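Iron-containing alcohol dehydrogenase (Ralstonia eutropha, PDB 3JZD) probably reduces maleylacetate to 3-oxoadipate with NADH or NADPH in the breakdown of aromatic compounds, as a homodimeric member of the iron-containing alcohol dehydrogenase family. Local coordinates at residues P7-E11 with A188-M192; A202-I207 with S221-Y225; I207-F211 with L301-G306. One frame throughout, in Å; residues are numbered along the deposited sequence.

In the fold
All three contacts use helix 190-212, and they follow it from its N-cap to its last turns. Contact 1 joins the start of the helix to the N-terminal strand 8-19, at the dimer interface. Contact 2 packs its middle on helix 217-236. Contact 3 sets its C-terminal part against the end of helix 294-304. Contacts 2 and 3 share I207, have centres about 11 Å apart and touch where C223 SG lies 3.8 Å from V210 CG2. Contact 1 is remote, its centre about 24 Å from that of contact 2 and about 32 Å from that of contact 3. None reaches the bound NAD: the side chains of M192, C223 and I207 lie about 13, 11 and 14 Å from it.

Contact 1 (P7-E11 with A188-M192); sequences PFIYE and ANPVM
This contact packs a strand on the N-terminal turn of a helix, at the dimer interface. Strand 8-11, the beginning of strand 8-19, lies on the first turn of helix 190-212. The same strand pairs antiparallel with a strand of the second subunit, which continues the sheet into that subunit. The backbone is extended from F8 to E11. F8 and N189 are nearest, with CA atoms 6.1 Å apart. F8 and Y10 point their CA-CB bonds toward the helix; I9 and E11 point away. F8 is p, and P190 CD sits over its ring face, 3.6 Å from the centroid, in a CH-pi contact. F8 CD1 also lies 3.7 Å from N189 CB. Y10 is t. Its CE1 lies 3.5 Å from V191 CG1 and 3.6 Å from CE of selenomethionine M192. W228 of the second subunit meets the Y10 ring edge-to-face. N189 (p) is the N-cap: its OD1 accepts from M192 N at 2.9 Å and, weakly, from V191 N at 3.0 Å. One water links N189 ND2 (3.1 Å) to I9 O (2.9 Å); a second bonds weakly to N189 ND2 and E11 O. With OD1 capping the helix, ND2 reaches the strand carbonyls through water; direct contact between the segments is by packing.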
loop_
_atom_site.group_PDB
_atom_site.type_symbol
_atom_site.label_atom_id
_atom_site.label_comp_id
_atom_site.label_asym_id
_atom_site.label_seq_id
_atom_site.Cartn_x
_atom_site.Cartn_y
_atom_site.Cartn_z
ATOM N N PRO A 7 3.533 -3.329 17.963
ATOM C CA PRO A 7 4.547 -3.472 16.918
ATOM C C PRO A 7 4.085 -4.376 15.757
ATOM O O PRO A 7 3.187 -5.176 15.945
ATOM C CB PRO A 7 5.714 -4.111 17.660
ATOM C CG PRO A 7 5.097 -4.877 18.698
ATOM C CD PRO A 7 3.881 -4.119 19.153
ATOM N N PHE A 8 4.689 -4.246 14.571
ATOM C CA PHE A 8 4.286 -5.061 13.442
ATOM C C PHE A 8 5.367 -5.080 12.383
ATOM O O PHE A 8 6.281 -4.279 12.431
ATOM C CB PHE A 8 2.960 -4.528 12.828
ATOM C CG PHE A 8 3.047 -3.076 12.371
ATOM C CD1 PHE A 8 3.506 -2.759 11.118
ATOM C CD2 PHE A 8 2.704 -2.038 13.236
ATOM C CE1 PHE A 8 3.603 -1.436 10.702
ATOM C CE2 PHE A 8 2.790 -0.728 12.843
ATOM C CZ PHE A 8 3.260 -0.418 11.574
ATOM N N ILE A 9 5.252 -6.025 11.453
ATOM C CA ILE A 9 6.117 -6.104 10.305
ATOM C C ILE A 9 5.220 -6.041 9.088
ATOM O O ILE A 9 4.343 -6.879 8.914
ATOM C CB ILE A 9 6.989 -7.361 10.259
ATOM C CG1 ILE A 9 7.996 -7.316 11.417
ATOM C CG2 ILE A 9 7.735 -7.417 8.914
ATOM C CD1 ILE A 9 8.925 -8.523 11.543
ATOM N N TYR A 10 5.426 -5.022 8.261
ATOM C CA TYR A 10 4.650 -4.829 7.084
ATOM C C TYR A 10 5.487 -5.253 5.924
ATOM O O TYR A 10 6.654 -4.884 5.812
ATOM C CB TYR A 10 4.275 -3.355 6.912
ATOM C CG TYR A 10 3.695 -3.005 5.554
ATOM C CD1 TYR A 10 2.336 -3.093 5.315
ATOM C CD2 TYR A 10 4.509 -2.574 4.510
ATOM C CE1 TYR A 10 1.818 -2.769 4.110
ATOM C CE2 TYR A 10 3.974 -2.243 3.300
ATOM C CZ TYR A 10 2.641 -2.342 3.110
ATOM O OH TYR A 10 2.098 -2.012 1.920
ATOM N N GLU A 11 4.856 -5.993 5.037
ATOM C CA GLU A 11 5.492 -6.396 3.811
ATOM C C GLU A 11 4.556 -6.109 2.658
ATOM O O GLU A 11 3.323 -6.386 2.710
ATOM C CB GLU A 11 5.890 -7.858 3.852
ATOM C CG GLU A 11 7.187 -8.049 4.583
ATOM C CD GLU A 11 7.644 -9.493 4.666
ATOM O OE1 GLU A 11 6.768 -10.365 4.973
ATOM O OE2 GLU A 11 8.891 -9.717 4.474
ATOM N N ALA A 188 -2.348 -8.551 11.962
ATOM C CA ALA A 188 -2.927 -7.321 11.508
ATOM C C ALA A 188 -1.901 -6.214 11.601
ATOM O O ALA A 188 -1.059 -6.221 12.504
ATOM C CB ALA A 188 -4.125 -6.967 12.398
ATOM N N ASN A 189 -1.909 -5.302 10.629
ATOM C CA ASN A 189 -1.106 -4.093 10.751
ATOM C C ASN A 189 -1.925 -2.870 10.247
ATOM O O ASN A 189 -2.927 -3.030 9.516
ATOM C CB ASN A 189 0.260 -4.253 10.078
ATOM C CG ASN A 189 0.180 -4.226 8.592
ATOM O OD1 ASN A 189 -0.255 -3.232 8.014
ATOM N ND2 ASN A 189 0.619 -5.312 7.947
ATOM N N PRO A 190 -1.503 -1.637 10.638
ATOM C CA PRO A 190 -2.272 -0.414 10.321
ATOM C C PRO A 190 -2.474 -0.121 8.856
ATOM O O PRO A 190 -3.485 0.478 8.461
ATOM C CB PRO A 190 -1.462 0.699 10.989
ATOM C CG PRO A 190 -0.646 -0.015 12.048
ATOM C CD PRO A 190 -0.382 -1.384 11.552
ATOM N N VAL A 191 -1.513 -0.521 8.033
ATOM C CA VAL A 191 -1.622 -0.241 6.618
ATOM C C VAL A 191 -2.618 -1.206 5.991
ATOM O O VAL A 191 -3.509 -0.812 5.252
ATOM C CB VAL A 191 -0.245 -0.244 5.946
ATOM C CG1 VAL A 191 -0.410 -0.061 4.516
ATOM C CG2 VAL A 191 0.637 0.912 6.570
HETATM N N MSE A 192 -2.496 -2.479 6.318
HETATM C CA MSE A 192 -3.448 -3.470 5.836
HETATM C C MSE A 192 -4.879 -3.113 6.345
HETATM O O MSE A 192 -5.877 -3.214 5.602
HETATM C CB MSE A 192 -3.009 -4.865 6.268
HETATM C CG MSE A 192 -1.778 -5.347 5.537
HETATM SE SE MSE A 192 -2.199 -5.780 3.676
HETATM C CE MSE A 192 -0.503 -5.286 2.849
HETATM O O HOH W 1 1.674 -7.846 9.487
HETATM O O HOH W 2 1.401 -6.743 5.396
#

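Contact 2 (A202-I207 with S221-Y225); sequences ALAAGI and SQCLY
Two consecutive helices of the C-terminal helical domain, 190-212 and 217-236, form a helical hairpin here. Segments 202-207 and 221-225 are both regular helix. Their axes come within 8.0 Å, with an angle of 149° between their N-to-C directions (signed crossing angle -149°). The nearest CA pairs are L203-C223 at 5.1 Å and A202-Q222 at 5.7 Å. C223, Q222 and A202 have the most surface covered. C223 is m and lays its sulfur on the backbone of the other helix: SG is 3.6 Å from G206 C and 4.1 Å from I207 N. G206 permits this, since a CB there would clash with SG. L203 CD2 packs 3.9 Å from C223 CB, and L203 also touches helix 165-182 through A172, A175 and I176. Q222 is extended, t at both chi1 and chi2, and reaches across to A205 and G206 of the opposing helix. Its OE1 is 3.6 Å from A205 CB and its NE2 3.5 Å from G206 CA; neither atom hydrogen-bonds across the pair. A202 points its CB toward the partner helix, 4.1 Å from Y225 CD2. The Y225 hydroxyl hydrogen-bonds to E198, one turn before A202 on helix 190-212. The small residues A202 and G206, one turn apart, let the helices lie close. A202 O accepts the helical bond from G206 N at 2.8 Å and also lies 3.3 Å from Q222 CG.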
loop_
_atom_site.group_PDB
_atom_site.type_symbol
_atom_site.label_atom_id
_atom_site.label_comp_id
_atom_site.label_asym_id
_atom_site.label_seq_id
_atom_site.Cartn_x
_atom_site.Cartn_y
_atom_site.Cartn_z
ATOM N N ALA A 202 -15.815 0.855 -0.128
ATOM C CA ALA A 202 -16.013 0.917 -1.570
ATOM C C ALA A 202 -17.072 -0.108 -2.040
ATOM O O ALA A 202 -17.969 0.210 -2.812
ATOM C CB ALA A 202 -14.683 0.721 -2.307
ATOM N N LEU A 203 -16.947 -1.330 -1.581
ATOM C CA LEU A 203 -17.908 -2.389 -1.946
ATOM C C LEU A 203 -19.286 -2.179 -1.339
ATOM O O LEU A 203 -20.296 -2.353 -1.984
ATOM C CB LEU A 203 -17.351 -3.754 -1.575
ATOM C CG LEU A 203 -16.198 -4.177 -2.510
ATOM C CD1 LEU A 203 -15.168 -5.065 -1.818
ATOM C CD2 LEU A 203 -16.733 -4.797 -3.802
ATOM N N ALA A 204 -19.317 -1.747 -0.098
ATOM C CA ALA A 204 -20.573 -1.506 0.565
ATOM C C ALA A 204 -21.372 -0.454 -0.186
ATOM O O ALA A 204 -22.596 -0.542 -0.206
ATOM C CB ALA A 204 -20.368 -1.107 2.008
ATOM N N ALA A 205 -20.700 0.531 -0.774
ATOM C CA ALA A 205 -21.362 1.537 -1.590
ATOM C C ALA A 205 -21.586 1.048 -3.019
ATOM O O ALA A 205 -22.572 1.402 -3.659
ATOM C CB ALA A 205 -20.523 2.814 -1.655
ATOM N N GLY A 206 -20.646 0.292 -3.546
ATOM C CA GLY A 206 -20.767 -0.204 -4.900
ATOM C C GLY A 206 -21.817 -1.285 -5.130
ATOM O O GLY A 206 -22.385 -1.364 -6.211
ATOM N N ILE A 207 -22.101 -2.116 -4.137
ATOM C CA ILE A 207 -23.081 -3.185 -4.336
ATOM C C ILE A 207 -24.440 -2.617 -4.750
ATOM O O ILE A 207 -25.007 -3.041 -5.768
ATOM C CB ILE A 207 -23.196 -4.111 -3.092
ATOM C CG1 ILE A 207 -21.985 -5.041 -3.045
ATOM C CG2 ILE A 207 -24.513 -4.917 -3.140
ATOM C CD1 ILE A 207 -21.649 -5.646 -1.665
ATOM N N SER A 221 -16.244 0.365 -11.342
ATOM C CA SER A 221 -14.910 0.747 -10.931
ATOM C C SER A 221 -14.762 0.711 -9.414
ATOM O O SER A 221 -13.801 0.181 -8.869
ATOM C CB SER A 221 -14.566 2.147 -11.438
ATOM O OG SER A 221 -14.593 2.189 -12.849
ATOM N N GLN A 222 -15.738 1.241 -8.726
ATOM C CA GLN A 222 -15.701 1.270 -7.287
ATOM C C GLN A 222 -15.630 -0.163 -6.697
ATOM O O GLN A 222 -14.839 -0.404 -5.769
ATOM C CB GLN A 222 -16.928 2.015 -6.801
ATOM C CG GLN A 222 -17.027 2.115 -5.335
ATOM C CD GLN A 222 -18.179 3.018 -4.897
ATOM O OE1 GLN A 222 -17.999 3.828 -4.003
ATOM N NE2 GLN A 222 -19.351 2.896 -5.544
ATOM N N CYS A 223 -16.387 -1.112 -7.262
ATOM C CA CYS A 223 -16.282 -2.512 -6.787
ATOM C C CYS A 223 -14.935 -3.163 -7.096
ATOM O O CYS A 223 -14.355 -3.849 -6.290
ATOM C CB CYS A 223 -17.404 -3.388 -7.359
ATOM S SG CYS A 223 -19.038 -2.914 -6.772
ATOM N N LEU A 224 -14.414 -2.906 -8.274
ATOM C CA LEU A 224 -13.167 -3.533 -8.672
ATOM C C LEU A 224 -12.045 -2.983 -7.782
ATOM O O LEU A 224 -11.168 -3.723 -7.323
ATOM C CB LEU A 224 -12.969 -3.293 -10.164
ATOM C CG LEU A 224 -12.285 -4.299 -11.044
ATOM C CD1 LEU A 224 -12.660 -5.746 -10.700
ATOM C CD2 LEU A 224 -12.580 -3.972 -12.531
ATOM N N TYR A 225 -12.078 -1.684 -7.524
ATOM C CA TYR A 225 -11.111 -1.051 -6.610
ATOM C C TYR A 225 -11.183 -1.671 -5.196
ATOM O O TYR A 225 -10.167 -2.000 -4.589
ATOM C CB TYR A 225 -11.442 0.431 -6.552
ATOM C CG TYR A 225 -10.734 1.196 -5.468
ATOM C CD1 TYR A 225 -9.352 1.345 -5.470
ATOM C CD2 TYR A 225 -11.456 1.844 -4.489
ATOM C CE1 TYR A 225 -8.720 2.061 -4.472
ATOM C CE2 TYR A 225 -10.833 2.565 -3.512
ATOM C CZ TYR A 225 -9.472 2.660 -3.508
ATOM O OH TYR A 225 -8.914 3.420 -2.525
#

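Contact 3 (I207-F211 with L301-G306); sequences IPAVF and LAQRHG
Aromatic and CH-pi contacts centre on H305, which follows helix 294-304. H305 CA is 6.7 Å from F211 CA. H305 (m) turns its ring edge to the face of F211 (t): a T-shaped pair with centroids 5.2 Å apart and planes at 69°. H305 CB also lies over the F211 face, 4.1 Å from the centroid. I207 CG2 covers a face of the H305 ring, 3.9 Å from its centroid. R165 makes a cation-pi contact with F211. Apolar packing adds I207 CD1 to L301 CD2 at 3.8 Å and P208 CD to L301 CD1 at 4.4 Å. No hydrogen bond joins the two segments. H305 ND1 donates to L301 O at 2.7 Å, which fixes the ring. Segment 207-211 is helix, kinked at P208, whose N cannot donate. G306, at phi 77°, is the C-prime residue of a Schellman motif, with A307 N bonded to A302 O, and G306 N to Q303 O at 3.2 Å. The arrangement is a Schellman-capped helix end packed on a proline-kinked helix of the C-terminal helical domain.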
loop_
_atom_site.group_PDB
_atom_site.type_symbol
_atom_site.label_atom_id
_atom_site.label_comp_id
_atom_site.label_asym_id
_atom_site.label_seq_id
_atom_site.Cartn_x
_atom_site.Cartn_y
_atom_site.Cartn_z
ATOM N N ILE A 207 -22.101 -2.116 -4.137
ATOM C CA ILE A 207 -23.081 -3.185 -4.336
ATOM C C ILE A 207 -24.440 -2.617 -4.750
ATOM O O ILE A 207 -25.007 -3.041 -5.768
ATOM C CB ILE A 207 -23.196 -4.111 -3.092
ATOM C CG1 ILE A 207 -21.985 -5.041 -3.045
ATOM C CG2 ILE A 207 -24.513 -4.917 -3.140
ATOM C CD1 ILE A 207 -21.649 -5.646 -1.665
ATOM N N PRO A 208 -24.954 -1.627 -4.001
ATOM C CA PRO A 208 -26.249 -1.137 -4.425
ATOM C C PRO A 208 -26.200 -0.341 -5.711
ATOM O O PRO A 208 -27.165 -0.361 -6.468
ATOM C CB PRO A 208 -26.744 -0.301 -3.226
ATOM C CG PRO A 208 -25.597 -0.122 -2.338
ATOM C CD PRO A 208 -24.616 -1.225 -2.621
ATOM N N ALA A 209 -25.093 0.344 -5.994
ATOM C CA ALA A 209 -25.023 1.101 -7.230
ATOM C C ALA A 209 -25.008 0.135 -8.438
ATOM O O ALA A 209 -25.681 0.372 -9.431
ATOM C CB ALA A 209 -23.783 2.083 -7.235
ATOM N N VAL A 210 -24.276 -0.963 -8.314
ATOM C CA VAL A 210 -24.172 -1.943 -9.369
ATOM C C VAL A 210 -25.517 -2.660 -9.531
ATOM O O VAL A 210 -25.976 -2.883 -10.659
ATOM C CB VAL A 210 -23.007 -2.931 -9.107
ATOM C CG1 VAL A 210 -23.123 -4.170 -9.951
ATOM C CG2 VAL A 210 -21.694 -2.227 -9.342
ATOM N N PHE A 211 -26.154 -2.972 -8.411
ATOM C CA PHE A 211 -27.461 -3.610 -8.422
ATOM C C PHE A 211 -28.487 -2.710 -9.149
ATOM O O PHE A 211 -29.291 -3.199 -9.934
ATOM C CB PHE A 211 -27.911 -3.867 -7.006
ATOM C CG PHE A 211 -29.181 -4.637 -6.910
ATOM C CD1 PHE A 211 -29.172 -6.007 -7.037
ATOM C CD2 PHE A 211 -30.387 -3.990 -6.665
ATOM C CE1 PHE A 211 -30.342 -6.738 -6.936
ATOM C CE2 PHE A 211 -31.558 -4.719 -6.553
ATOM C CZ PHE A 211 -31.532 -6.090 -6.688
ATOM N N LEU A 301 -27.029 -6.455 3.544
ATOM C CA LEU A 301 -26.426 -6.052 2.265
ATOM C C LEU A 301 -26.603 -7.164 1.230
ATOM O O LEU A 301 -26.825 -6.901 0.016
ATOM C CB LEU A 301 -24.931 -5.769 2.457
ATOM C CG LEU A 301 -24.101 -5.108 1.361
ATOM C CD1 LEU A 301 -24.754 -3.774 1.018
ATOM C CD2 LEU A 301 -22.663 -4.939 1.887
ATOM N N ALA A 302 -26.544 -8.415 1.709
ATOM C CA ALA A 302 -26.737 -9.560 0.826
ATOM C C ALA A 302 -28.205 -9.683 0.489
ATOM O O ALA A 302 -28.583 -9.759 -0.684
ATOM C CB ALA A 302 -26.259 -10.888 1.480
ATOM N N GLN A 303 -29.023 -9.715 1.535
ATOM C CA GLN A 303 -30.436 -9.966 1.358
ATOM C C GLN A 303 -31.198 -8.948 0.511
ATOM O O GLN A 303 -31.962 -9.325 -0.364
ATOM C CB GLN A 303 -31.139 -10.077 2.685
ATOM C CG GLN A 303 -32.451 -10.827 2.456
ATOM C CD GLN A 303 -33.338 -10.819 3.627
ATOM O OE1 GLN A 303 -33.480 -9.798 4.296
ATOM N NE2 GLN A 303 -33.996 -11.948 3.875
ATOM N N ARG A 304 -30.955 -7.669 0.780
ATOM C CA ARG A 304 -31.573 -6.561 0.083
ATOM C C ARG A 304 -31.273 -6.584 -1.422
ATOM O O ARG A 304 -32.050 -6.063 -2.215
ATOM C CB ARG A 304 -31.025 -5.264 0.696
ATOM C CG ARG A 304 -31.432 -3.962 0.040
ATOM C CD ARG A 304 -30.688 -2.714 0.694
ATOM N NE ARG A 304 -30.858 -2.612 2.160
ATOM C CZ ARG A 304 -29.897 -2.728 3.101
ATOM N NH1 ARG A 304 -28.568 -2.908 2.797
ATOM N NH2 ARG A 304 -30.285 -2.620 4.385
ATOM N N HIS A 305 -30.169 -7.194 -1.828
ATOM C CA HIS A 305 -29.807 -7.187 -3.230
ATOM C C HIS A 305 -29.882 -8.558 -3.864
ATOM O O HIS A 305 -29.125 -8.857 -4.759
ATOM C CB HIS A 305 -28.434 -6.560 -3.432
ATOM C CG HIS A 305 -28.335 -5.208 -2.818
ATOM N ND1 HIS A 305 -27.744 -5.003 -1.597
ATOM C CD2 HIS A 305 -28.854 -4.019 -3.193
ATOM C CE1 HIS A 305 -27.858 -3.729 -1.266
ATOM N NE2 HIS A 305 -28.528 -3.110 -2.217
ATOM N N GLY A 306 -30.794 -9.384 -3.368
ATOM C CA GLY A 306 -31.079 -10.658 -4.001
ATOM C C GLY A 306 -30.139 -11.833 -3.831
ATOM O O GLY A 306 -30.344 -12.834 -4.471
#